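3-carboxy-cis,cis-muconate cycloisomerase (Acinetobacter calcoaceticus, PDB 1Q5N) is a mostly helical, four-chain enzyme of the fumarase/aspartase superfamily, to which adenylosuccinate lyase also belongs. Local coordinates at residues A[129-133]-A[339-343]; A[150-155]-A[359-363]; A[364-369]-A[403-407]. Residue numbers count along the deposited sequence, not the author numbering.

Interaction 1. Residues A[129-133]-A[339-343]; sequences VQNQV and AGALE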
ATOM      1  N   VAL A 129     -21.895  11.836   2.685  1.00 34.93           N
ATOM      2  CA  VAL A 129     -21.385  11.089   1.536  1.00 33.44           C
ATOM      3  C   VAL A 129     -22.532  10.404   0.811  1.00 33.73           C
ATOM      4  O   VAL A 129     -22.581  10.387  -0.430  1.00 33.44           O
ATOM      5  CB  VAL A 129     -20.321  10.028   1.973  1.00 34.20           C
ATOM      6  CG1 VAL A 129     -20.146   8.968   0.898  1.00 31.70           C
ATOM      7  CG2 VAL A 129     -19.009  10.710   2.241  1.00 33.53           C
ATOM      8  N   GLN A 130     -23.477   9.862   1.576  1.00 33.64           N
ATOM      9  CA  GLN A 130     -24.596   9.167   0.952  1.00 33.67           C
ATOM     10  C   GLN A 130     -25.417  10.164   0.123  1.00 34.74           C
ATOM     11  O   GLN A 130     -25.841   9.884  -0.999  1.00 34.63           O
ATOM     12  CB  GLN A 130     -25.488   8.506   2.006  1.00 34.21           C
ATOM     13  CG  GLN A 130     -26.738   7.903   1.403  1.00 35.75           C
ATOM     14  CD  GLN A 130     -27.419   6.913   2.310  1.00 42.45           C
ATOM     15  OE1 GLN A 130     -27.306   6.978   3.543  1.00 42.06           O
ATOM     16  NE2 GLN A 130     -28.151   5.969   1.701  1.00 46.34           N
ATOM     17  N   ASN A 131     -25.634  11.341   0.674  1.00 34.36           N
ATOM     18  CA  ASN A 131     -26.392  12.289  -0.080  1.00 36.25           C
ATOM     19  C   ASN A 131     -25.618  12.715  -1.355  1.00 35.06           C
ATOM     20  O   ASN A 131     -26.231  12.935  -2.393  1.00 34.59           O
ATOM     21  CB  ASN A 131     -26.736  13.497   0.783  1.00 38.00           C
ATOM     22  CG  ASN A 131     -27.633  14.470   0.048  1.00 45.81           C
ATOM     23  OD1 ASN A 131     -27.295  15.651  -0.088  1.00 49.34           O
ATOM     24  ND2 ASN A 131     -28.784  13.974  -0.473  1.00 47.46           N
ATOM     25  N   GLN A 132     -24.292  12.828  -1.284  1.00 33.51           N
ATOM     26  CA  GLN A 132     -23.518  13.186  -2.480  1.00 33.42           C
ATOM     27  C   GLN A 132     -23.662  12.074  -3.522  1.00 33.17           C
ATOM     28  O   GLN A 132     -23.870  12.333  -4.687  1.00 32.81           O
ATOM     29  CB  GLN A 132     -22.056  13.345  -2.148  1.00 33.57           C
ATOM     30  CG  GLN A 132     -21.757  14.508  -1.241  1.00 32.99           C
ATOM     31  CD  GLN A 132     -20.271  14.542  -0.893  1.00 35.46           C
ATOM     32  OE1 GLN A 132     -19.776  13.622  -0.263  1.00 36.04           O
ATOM     33  NE2 GLN A 132     -19.559  15.592  -1.312  1.00 35.10           N
ATOM     34  N   VAL A 133     -23.600  10.819  -3.096  1.00 33.69           N
ATOM     35  CA  VAL A 133     -23.731   9.737  -4.064  1.00 33.66           C
ATOM     36  C   VAL A 133     -25.120   9.749  -4.720  1.00 35.99           C
ATOM     37  O   VAL A 133     -25.249   9.487  -5.923  1.00 35.06           O
ATOM     38  CB  VAL A 133     -23.493   8.384  -3.408  1.00 31.95           C
ATOM     39  CG1 VAL A 133     -23.857   7.269  -4.362  1.00 29.82           C
ATOM     40  CG2 VAL A 133     -22.036   8.298  -2.973  1.00 31.79           C
ATOM     41  N   ALA A 339     -15.330  12.472   0.100  1.00 26.67           N
ATOM     42  CA  ALA A 339     -16.348  13.529   0.044  1.00 26.54           C
ATOM     43  C   ALA A 339     -15.808  14.622  -0.900  1.00 27.54           C
ATOM     44  O   ALA A 339     -16.555  15.177  -1.712  1.00 26.45           O
ATOM     45  CB  ALA A 339     -16.618  14.099   1.480  1.00 28.62           C
ATOM     46  N   GLY A 340     -14.503  14.923  -0.811  1.00 27.05           N
ATOM     47  CA  GLY A 340     -13.929  15.904  -1.740  1.00 27.01           C
ATOM     48  C   GLY A 340     -14.022  15.433  -3.203  1.00 27.18           C
ATOM     49  O   GLY A 340     -14.410  16.175  -4.112  1.00 28.56           O
ATOM     50  N   ALA A 341     -13.718  14.168  -3.447  1.00 25.96           N
ATOM     51  CA  ALA A 341     -13.763  13.670  -4.823  1.00 27.62           C
ATOM     52  C   ALA A 341     -15.210  13.647  -5.341  1.00 28.84           C
ATOM     53  O   ALA A 341     -15.455  13.917  -6.508  1.00 30.14           O
ATOM     54  CB  ALA A 341     -13.112  12.215  -4.919  1.00 22.53           C
ATOM     55  N   LEU A 342     -16.154  13.307  -4.472  1.00 30.17           N
ATOM     56  CA  LEU A 342     -17.576  13.280  -4.842  1.00 31.69           C
ATOM     57  C   LEU A 342     -18.051  14.687  -5.150  1.00 32.81           C
ATOM     58  O   LEU A 342     -18.776  14.905  -6.118  1.00 32.88           O
ATOM     59  CB  LEU A 342     -18.417  12.725  -3.692  1.00 28.68           C
ATOM     60  CG  LEU A 342     -18.360  11.235  -3.608  1.00 27.06           C
ATOM     61  CD1 LEU A 342     -18.993  10.774  -2.321  1.00 27.26           C
ATOM     62  CD2 LEU A 342     -19.091  10.699  -4.830  1.00 27.92           C
ATOM     63  N   GLU A 343     -17.643  15.647  -4.331  1.00 32.89           N
ATOM     64  CA  GLU A 343     -18.089  16.994  -4.596  1.00 35.76           C
ATOM     65  C   GLU A 343     -17.616  17.508  -5.985  1.00 36.47           C
ATOM     66  O   GLU A 343     -18.401  18.120  -6.704  1.00 36.17           O
ATOM     67  CB  GLU A 343     -17.624  17.942  -3.482  1.00 38.93           C
ATOM     68  CG  GLU A 343     -17.680  19.399  -3.870  1.00 45.96           C
ATOM     69  CD  GLU A 343     -17.516  20.293  -2.672  1.00 52.51           C
ATOM     70  OE1 GLU A 343     -18.550  20.578  -2.009  1.00 55.96           O
ATOM     71  OE2 GLU A 343     -16.355  20.685  -2.375  1.00 55.73           O
TER
HETATM   72  O   HOH W   1     -20.532  18.629  -2.265  1.00 46.75           O

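Interaction 2. Residues A[150-155]-A[359-363]; sequences QVMMGR and MHQNI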
ATOM      1  N   GLN A 150     -26.377  10.251 -28.359  1.00 33.50           N
ATOM      2  CA  GLN A 150     -25.205  10.973 -28.810  1.00 32.41           C
ATOM      3  C   GLN A 150     -24.096   9.944 -29.130  1.00 34.65           C
ATOM      4  O   GLN A 150     -23.410   9.426 -28.214  1.00 34.22           O
ATOM      5  CB  GLN A 150     -24.736  11.923 -27.733  1.00 33.10           C
ATOM      6  CG  GLN A 150     -23.454  12.607 -28.106  1.00 35.85           C
ATOM      7  CD  GLN A 150     -23.589  13.342 -29.468  1.00 41.14           C
ATOM      8  OE1 GLN A 150     -24.384  14.289 -29.594  1.00 40.43           O
ATOM      9  NE2 GLN A 150     -22.815  12.885 -30.502  1.00 40.26           N
ATOM     10  N   VAL A 151     -23.934   9.629 -30.418  1.00 33.45           N
ATOM     11  CA  VAL A 151     -22.909   8.684 -30.850  1.00 35.63           C
ATOM     12  C   VAL A 151     -21.446   9.194 -30.669  1.00 34.15           C
ATOM     13  O   VAL A 151     -21.160  10.382 -30.852  1.00 32.78           O
ATOM     14  CB  VAL A 151     -23.135   8.306 -32.336  1.00 38.37           C
ATOM     15  CG1 VAL A 151     -22.008   7.447 -32.798  1.00 40.86           C
ATOM     16  CG2 VAL A 151     -24.444   7.515 -32.483  1.00 37.87           C
ATOM     17  N   MET A 152     -20.535   8.297 -30.292  1.00 33.28           N
ATOM     18  CA  MET A 152     -19.111   8.669 -30.116  1.00 33.45           C
ATOM     19  C   MET A 152     -18.306   7.382 -30.178  1.00 33.01           C
ATOM     20  O   MET A 152     -18.885   6.297 -30.174  1.00 34.35           O
ATOM     21  CB  MET A 152     -18.872   9.341 -28.768  1.00 31.19           C
ATOM     22  CG  MET A 152     -19.210   8.397 -27.624  1.00 34.05           C
ATOM     23  SD  MET A 152     -18.850   9.092 -26.007  1.00 35.02           S
ATOM     24  CE  MET A 152     -16.989   8.959 -26.034  1.00 32.98           C
ATOM     25  N   MET A 153     -16.981   7.462 -30.244  1.00 31.83           N
ATOM     26  CA  MET A 153     -16.226   6.205 -30.310  1.00 30.17           C
ATOM     27  C   MET A 153     -15.986   5.490 -28.975  1.00 29.20           C
ATOM     28  O   MET A 153     -15.714   6.125 -27.941  1.00 27.91           O
ATOM     29  CB  MET A 153     -14.871   6.453 -30.991  1.00 33.05           C
ATOM     30  CG  MET A 153     -14.968   6.852 -32.482  1.00 34.79           C
ATOM     31  SD  MET A 153     -15.849   5.554 -33.445  1.00 38.75           S
ATOM     32  CE  MET A 153     -14.888   4.084 -33.117  1.00 32.56           C
ATOM     33  N   GLY A 154     -16.140   4.171 -28.984  1.00 28.62           N
ATOM     34  CA  GLY A 154     -15.790   3.385 -27.803  1.00 29.35           C
ATOM     35  C   GLY A 154     -14.283   3.131 -28.008  1.00 31.11           C
ATOM     36  O   GLY A 154     -13.809   2.930 -29.149  1.00 30.67           O
ATOM     37  N   ARG A 155     -13.509   3.138 -26.929  1.00 31.54           N
ATOM     38  CA  ARG A 155     -12.045   2.974 -27.011  1.00 29.88           C
ATOM     39  C   ARG A 155     -11.566   1.872 -26.073  1.00 31.27           C
ATOM     40  O   ARG A 155     -11.919   1.828 -24.860  1.00 30.84           O
ATOM     41  CB  ARG A 155     -11.355   4.321 -26.658  1.00 29.87           C
ATOM     42  CG  ARG A 155     -11.758   5.478 -27.625  1.00 27.29           C
ATOM     43  CD  ARG A 155     -11.448   6.871 -27.078  1.00 28.84           C
ATOM     44  NE  ARG A 155     -11.602   7.924 -28.107  1.00 29.28           N
ATOM     45  CZ  ARG A 155     -12.584   8.834 -28.158  1.00 28.64           C
ATOM     46  NH1 ARG A 155     -13.550   8.866 -27.240  1.00 26.02           N
ATOM     47  NH2 ARG A 155     -12.592   9.744 -29.139  1.00 28.41           N
ATOM     48  N   MET A 359     -17.114  14.864 -31.474  1.00 33.70           N
ATOM     49  CA  MET A 359     -17.420  13.439 -31.396  1.00 35.70           C
ATOM     50  C   MET A 359     -17.653  12.873 -32.791  1.00 36.82           C
ATOM     51  O   MET A 359     -17.190  11.762 -33.126  1.00 35.95           O
ATOM     52  CB  MET A 359     -18.652  13.188 -30.548  1.00 33.61           C
ATOM     53  CG  MET A 359     -18.408  13.394 -29.090  1.00 35.46           C
ATOM     54  SD  MET A 359     -19.943  13.202 -28.100  1.00 37.74           S
ATOM     55  CE  MET A 359     -19.327  13.101 -26.375  1.00 35.60           C
ATOM     56  N   HIS A 360     -18.355  13.654 -33.618  1.00 39.56           N
ATOM     57  CA  HIS A 360     -18.661  13.220 -34.986  1.00 41.94           C
ATOM     58  C   HIS A 360     -17.363  13.126 -35.772  1.00 40.62           C
ATOM     59  O   HIS A 360     -17.115  12.139 -36.453  1.00 40.73           O
ATOM     60  CB  HIS A 360     -19.626  14.197 -35.680  1.00 46.95           C
ATOM     61  CG  HIS A 360     -19.731  13.955 -37.156  1.00 54.09           C
ATOM     62  ND1 HIS A 360     -20.451  12.895 -37.685  1.00 56.00           N
ATOM     63  CD2 HIS A 360     -19.069  14.518 -38.203  1.00 55.55           C
ATOM     64  CE1 HIS A 360     -20.217  12.814 -38.985  1.00 56.76           C
ATOM     65  NE2 HIS A 360     -19.382  13.782 -39.325  1.00 57.82           N
ATOM     66  N   GLN A 361     -16.547  14.169 -35.683  1.00 39.68           N
ATOM     67  CA  GLN A 361     -15.244  14.172 -36.319  1.00 41.04           C
ATOM     68  C   GLN A 361     -14.311  13.045 -35.913  1.00 39.49           C
ATOM     69  O   GLN A 361     -13.620  12.528 -36.754  1.00 40.37           O
ATOM     70  CB  GLN A 361     -14.484  15.432 -36.009  1.00 44.78           C
ATOM     71  CG  GLN A 361     -14.918  16.561 -36.839  1.00 57.32           C
ATOM     72  CD  GLN A 361     -13.746  17.452 -37.204  1.00 64.76           C
ATOM     73  OE1 GLN A 361     -12.678  17.400 -36.540  1.00 68.46           O
ATOM     74  NE2 GLN A 361     -13.925  18.287 -38.254  1.00 66.35           N
ATOM     75  N   ASN A 362     -14.258  12.662 -34.640  1.00 35.38           N
ATOM     76  CA  ASN A 362     -13.318  11.639 -34.302  1.00 33.01           C
ATOM     77  C   ASN A 362     -13.805  10.312 -34.834  1.00 33.63           C
ATOM     78  O   ASN A 362     -13.000   9.405 -35.079  1.00 32.13           O
ATOM     79  CB  ASN A 362     -13.063  11.641 -32.784  1.00 32.29           C
ATOM     80  CG  ASN A 362     -12.505  12.976 -32.324  1.00 33.45           C
ATOM     81  OD1 ASN A 362     -11.785  13.645 -33.108  1.00 33.71           O
ATOM     82  ND2 ASN A 362     -12.837  13.400 -31.082  1.00 28.13           N
ATOM     83  N   ILE A 363     -15.121  10.184 -35.041  1.00 34.14           N
ATOM     84  CA  ILE A 363     -15.636   8.950 -35.625  1.00 34.52           C
ATOM     85  C   ILE A 363     -15.105   8.835 -37.093  1.00 36.67           C
ATOM     86  O   ILE A 363     -14.897   7.716 -37.607  1.00 34.67           O
ATOM     87  CB  ILE A 363     -17.188   8.941 -35.648  1.00 36.03           C
ATOM     88  CG1 ILE A 363     -17.749   8.692 -34.247  1.00 37.10           C
ATOM     89  CG2 ILE A 363     -17.725   7.876 -36.611  1.00 35.87           C
ATOM     90  CD1 ILE A 363     -19.263   9.034 -34.165  1.00 37.14           C
TER
HETATM   91  O   HOH W   2     -16.067  10.066 -30.980  1.00 31.90           O

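Interaction 3. Residues A[364-369]-A[403-407]; sequences ECTHGL and QKHLK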
ATOM      1  N   GLU A 364     -14.867   9.965 -37.761  1.00 36.72           N
ATOM      2  CA  GLU A 364     -14.394   9.888 -39.153  1.00 41.32           C
ATOM      3  C   GLU A 364     -12.900   9.668 -39.287  1.00 42.36           C
ATOM      4  O   GLU A 364     -12.393   9.417 -40.364  1.00 43.49           O
ATOM      5  CB  GLU A 364     -14.842  11.125 -39.956  1.00 42.97           C
ATOM      6  CG  GLU A 364     -16.280  10.925 -40.521  1.00 49.40           C
ATOM      7  CD  GLU A 364     -16.361   9.660 -41.416  1.00 54.47           C
ATOM      8  OE1 GLU A 364     -15.519   9.593 -42.343  1.00 57.74           O
ATOM      9  OE2 GLU A 364     -17.217   8.737 -41.218  1.00 56.20           O
ATOM     10  N   CYS A 365     -12.209   9.706 -38.162  1.00 42.14           N
ATOM     11  CA  CYS A 365     -10.769   9.529 -38.098  1.00 42.86           C
ATOM     12  C   CYS A 365     -10.151   8.353 -38.913  1.00 41.69           C
ATOM     13  O   CYS A 365      -9.138   8.520 -39.594  1.00 40.65           O
ATOM     14  CB  CYS A 365     -10.406   9.417 -36.610  1.00 45.79           C
ATOM     15  SG  CYS A 365      -8.737   9.599 -36.282  1.00 52.92           S
ATOM     16  N   THR A 366     -10.721   7.159 -38.834  1.00 39.77           N
ATOM     17  CA  THR A 366     -10.157   6.033 -39.601  1.00 39.42           C
ATOM     18  C   THR A 366     -10.787   5.867 -41.002  1.00 38.23           C
ATOM     19  O   THR A 366     -10.623   4.838 -41.647  1.00 37.27           O
ATOM     20  CB  THR A 366     -10.312   4.669 -38.838  1.00 38.61           C
ATOM     21  OG1 THR A 366     -11.708   4.389 -38.615  1.00 37.58           O
ATOM     22  CG2 THR A 366      -9.548   4.711 -37.518  1.00 35.57           C
ATOM     23  N   HIS A 367     -11.534   6.872 -41.436  1.00 38.19           N
ATOM     24  CA  HIS A 367     -12.161   6.847 -42.753  1.00 39.79           C
ATOM     25  C   HIS A 367     -12.936   5.566 -43.037  1.00 38.41           C
ATOM     26  O   HIS A 367     -12.690   4.907 -44.034  1.00 37.72           O
ATOM     27  CB  HIS A 367     -11.087   7.057 -43.831  1.00 43.24           C
ATOM     28  CG  HIS A 367     -10.088   8.115 -43.463  1.00 47.46           C
ATOM     29  ND1 HIS A 367     -10.433   9.453 -43.322  1.00 49.67           N
ATOM     30  CD2 HIS A 367      -8.776   8.027 -43.120  1.00 48.74           C
ATOM     31  CE1 HIS A 367      -9.376  10.136 -42.908  1.00 49.42           C
ATOM     32  NE2 HIS A 367      -8.357   9.293 -42.779  1.00 49.36           N
ATOM     33  N   GLY A 368     -13.846   5.222 -42.131  1.00 36.20           N
ATOM     34  CA  GLY A 368     -14.691   4.079 -42.307  1.00 34.75           C
ATOM     35  C   GLY A 368     -14.123   2.740 -41.927  1.00 36.77           C
ATOM     36  O   GLY A 368     -14.880   1.754 -41.902  1.00 37.18           O
ATOM     37  N   LEU A 369     -12.825   2.658 -41.636  1.00 36.43           N
ATOM     38  CA  LEU A 369     -12.267   1.361 -41.262  1.00 38.63           C
ATOM     39  C   LEU A 369     -12.941   0.741 -40.016  1.00 38.54           C
ATOM     40  O   LEU A 369     -13.101  -0.477 -39.962  1.00 37.54           O
ATOM     41  CB  LEU A 369     -10.743   1.460 -41.064  1.00 40.19           C
ATOM     42  CG  LEU A 369      -9.975   1.701 -42.387  1.00 43.19           C
ATOM     43  CD1 LEU A 369      -8.512   2.047 -42.122  1.00 44.71           C
ATOM     44  CD2 LEU A 369     -10.064   0.460 -43.248  1.00 43.00           C
ATOM     45  N   GLN A 403      -5.790   5.424 -49.878  1.00 50.46           N
ATOM     46  CA  GLN A 403      -6.118   6.446 -48.875  1.00 52.10           C
ATOM     47  C   GLN A 403      -7.513   7.022 -49.174  1.00 50.00           C
ATOM     48  O   GLN A 403      -7.677   8.220 -49.277  1.00 49.81           O
ATOM     49  CB  GLN A 403      -5.039   7.569 -48.814  1.00 55.85           C
ATOM     50  CG  GLN A 403      -3.640   7.045 -48.339  1.00 62.87           C
ATOM     51  CD  GLN A 403      -2.751   8.102 -47.635  1.00 67.66           C
ATOM     52  OE1 GLN A 403      -2.915   8.375 -46.427  1.00 70.57           O
ATOM     53  NE2 GLN A 403      -1.809   8.697 -48.386  1.00 67.64           N
ATOM     54  N   LYS A 404      -8.510   6.154 -49.326  1.00 48.71           N
ATOM     55  CA  LYS A 404      -9.874   6.588 -49.601  1.00 48.66           C
ATOM     56  C   LYS A 404     -10.713   6.073 -48.465  1.00 46.85           C
ATOM     57  O   LYS A 404     -10.274   5.186 -47.746  1.00 45.80           O
ATOM     58  CB  LYS A 404     -10.434   5.941 -50.877  1.00 51.98           C
ATOM     59  CG  LYS A 404      -9.833   6.412 -52.176  1.00 56.97           C
ATOM     60  CD  LYS A 404     -10.878   7.196 -52.965  1.00 61.70           C
ATOM     61  CE  LYS A 404     -10.389   7.554 -54.373  1.00 64.04           C
ATOM     62  NZ  LYS A 404      -9.372   8.699 -54.342  1.00 67.37           N
ATOM     63  N   HIS A 405     -11.931   6.596 -48.336  1.00 44.42           N
ATOM     64  CA  HIS A 405     -12.849   6.124 -47.315  1.00 42.61           C
ATOM     65  C   HIS A 405     -13.265   4.688 -47.717  1.00 42.73           C
ATOM     66  O   HIS A 405     -13.469   4.379 -48.900  1.00 42.17           O
ATOM     67  CB  HIS A 405     -14.065   7.060 -47.262  1.00 41.52           C
ATOM     68  CG  HIS A 405     -14.969   6.855 -46.079  1.00 41.47           C
ATOM     69  ND1 HIS A 405     -15.826   5.774 -45.968  1.00 39.92           N
ATOM     70  CD2 HIS A 405     -15.147   7.593 -44.952  1.00 39.87           C
ATOM     71  CE1 HIS A 405     -16.482   5.852 -44.819  1.00 40.07           C
ATOM     72  NE2 HIS A 405     -16.089   6.943 -44.182  1.00 38.95           N
ATOM     73  N   LEU A 406     -13.389   3.803 -46.739  1.00 41.15           N
ATOM     74  CA  LEU A 406     -13.801   2.451 -47.048  1.00 40.48           C
ATOM     75  C   LEU A 406     -15.134   2.418 -47.818  1.00 41.07           C
ATOM     76  O   LEU A 406     -15.352   1.494 -48.601  1.00 39.13           O
ATOM     77  CB  LEU A 406     -13.918   1.605 -45.762  1.00 38.34           C
ATOM     78  CG  LEU A 406     -14.272   0.124 -45.971  1.00 38.30           C
ATOM     79  CD1 LEU A 406     -13.162  -0.640 -46.742  1.00 37.39           C
ATOM     80  CD2 LEU A 406     -14.511  -0.499 -44.628  1.00 37.90           C
ATOM     81  N   LYS A 407     -16.030   3.382 -47.586  1.00 41.38           N
ATOM     82  CA  LYS A 407     -17.324   3.363 -48.292  1.00 43.84           C
ATOM     83  C   LYS A 407     -17.075   3.523 -49.813  1.00 43.50           C
ATOM     84  O   LYS A 407     -17.658   2.811 -50.615  1.00 41.43           O
ATOM     85  CB  LYS A 407     -18.303   4.466 -47.781  1.00 44.37           C
ATOM     86  CG  LYS A 407     -19.739   4.312 -48.343  1.00 47.83           C
ATOM     87  CD  LYS A 407     -20.785   5.249 -47.678  1.00 51.70           C
ATOM     88  CE  LYS A 407     -20.824   6.662 -48.277  1.00 52.76           C
ATOM     89  NZ  LYS A 407     -21.642   7.590 -47.408  1.00 56.72           N
TER

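Interaction 1. Residues A[129-133]-A[339-343]
Two helical segments, 129-133 and 339-343, run in the same direction here, their axes 24° apart and 9.8 Å at closest approach. Val129 lies opposite Ala339, with CA atoms 5.8 Å apart, and Gln132 opposite Leu342 at 6.4 Å, so the register holds over about one turn. Leu342 points across the gap and sets CD1 against two valines, 3.9 Å from Val129 CG1 and 4.0 Å from Val133 CG2; Ala339 CB adds a looser touch on Val129 CG2 at 4.2 Å. Gln132 brings the polar element. Its NE2 donates to Ala339 O at 3.1 Å, a carbonyl that already accepts from Glu343 N at 2.9 Å within its own helix. Water 1 extends the link, donating to Glu343 OE1 at 2.8 Å and accepting weakly from Gln132 NE2 at 3.3 Å. Leu342 also packs on Ile247 and Val251 of helix 235-261. This near-parallel packing of helices 110-146 and 323-351 belongs to the long central helical bundle characteristic of the fumarase/aspartase superfamily.

Interaction 2. Residues A[150-155]-A[359-363]
Apolar and sulfur contacts make up most of this junction between strand 151-155 and helix 359-363, which pass at 52° with their axes 7.2 Å apart. Ile363 reaches the strand with CD1, 3.5 Å from Val151 CG1, while its CG1 lies 3.8 Å from Met153 SD. At the other end Met359 is the counterpart: its SD sits 3.6 Å from Gln150 CG and its CE 4.1 Å from Met152 SD. The polar link is indirect. Water 2 accepts from Met153 N at 2.9 Å and donates to Met359 O at 3.0 Å, tying strand backbone to helix backbone. Charge enters with Arg155, whose NH2 comes within 4.1 Å of Asn362 CB near the guanidinium plane but forms salt bridges to Glu268 and to Glu265 of the third subunit; Asn362 ND2 in turn bonds Glu268. Methionine, valine and isoleucine side chains thus fill the space between strand and helix, one water joins their backbones, and the charged edge of the contact is tied into the subunit interface.

Interaction 3. Residues A[364-369]-A[403-407]
His405, Leu406 and His367 carry most of this contact between the turn segment 364-369 and the start of helix 406-410. His405 stands at the N-cap of that helix: its ND1 accepts from Lys407 N at 2.9 Å. One face of its imidazole lies against the peptide joining His367 to Gly368, and its NE2 is 3.3 Å from Glu364 OE1. Leu406 gives its backbone to the turn, N donating to His367 O at 3.0 Å; the same carbonyl receives a CA-H...O contact from His405 CA at 3.5 Å. Two beta turns present that oxygen: type I from Glu364 to His367, closed by His367 N to Glu364 O at 2.9 Å, and type I' from Thr366 to Leu369, in which His367 and Gly368 have positive phi. The contact packs the turn after helix 356-364 onto the link between helices 385-402 and 406-410, which lies in the adenylosuccinate lyase C-terminal family region and holds Gln403, C-prime of a Schellman motif. Glycine suits position 368: its phi is positive, and an ideally placed CB would clash with His405 CE1. Leu406 CD2 comes 3.6 Å from Gly368 O, and the leucine also packs on helix 385-402.

The centres of the three contacts lie about 6, 29 and 42 Å from the centre of the elongated chain. Interaction 1 sits in the middle of the helical bundle, and its first helix, 110-146, leads in sequence to strand 151-156 of interaction 2, although the two centres are 30 Å apart and the nearest atoms about 20 Å. Interactions 2 and 3 are neighbours: 359-363 runs straight into 364-369, and the centres are 14 Å apart, with no other touch. Interaction 3 is 43 Å from interaction 1, centre to centre. Both outer contacts meet the third subunit, through Arg155 in interaction 2 and through Cys365 and Thr366 in interaction 3, whereas no other chain touches interaction 1.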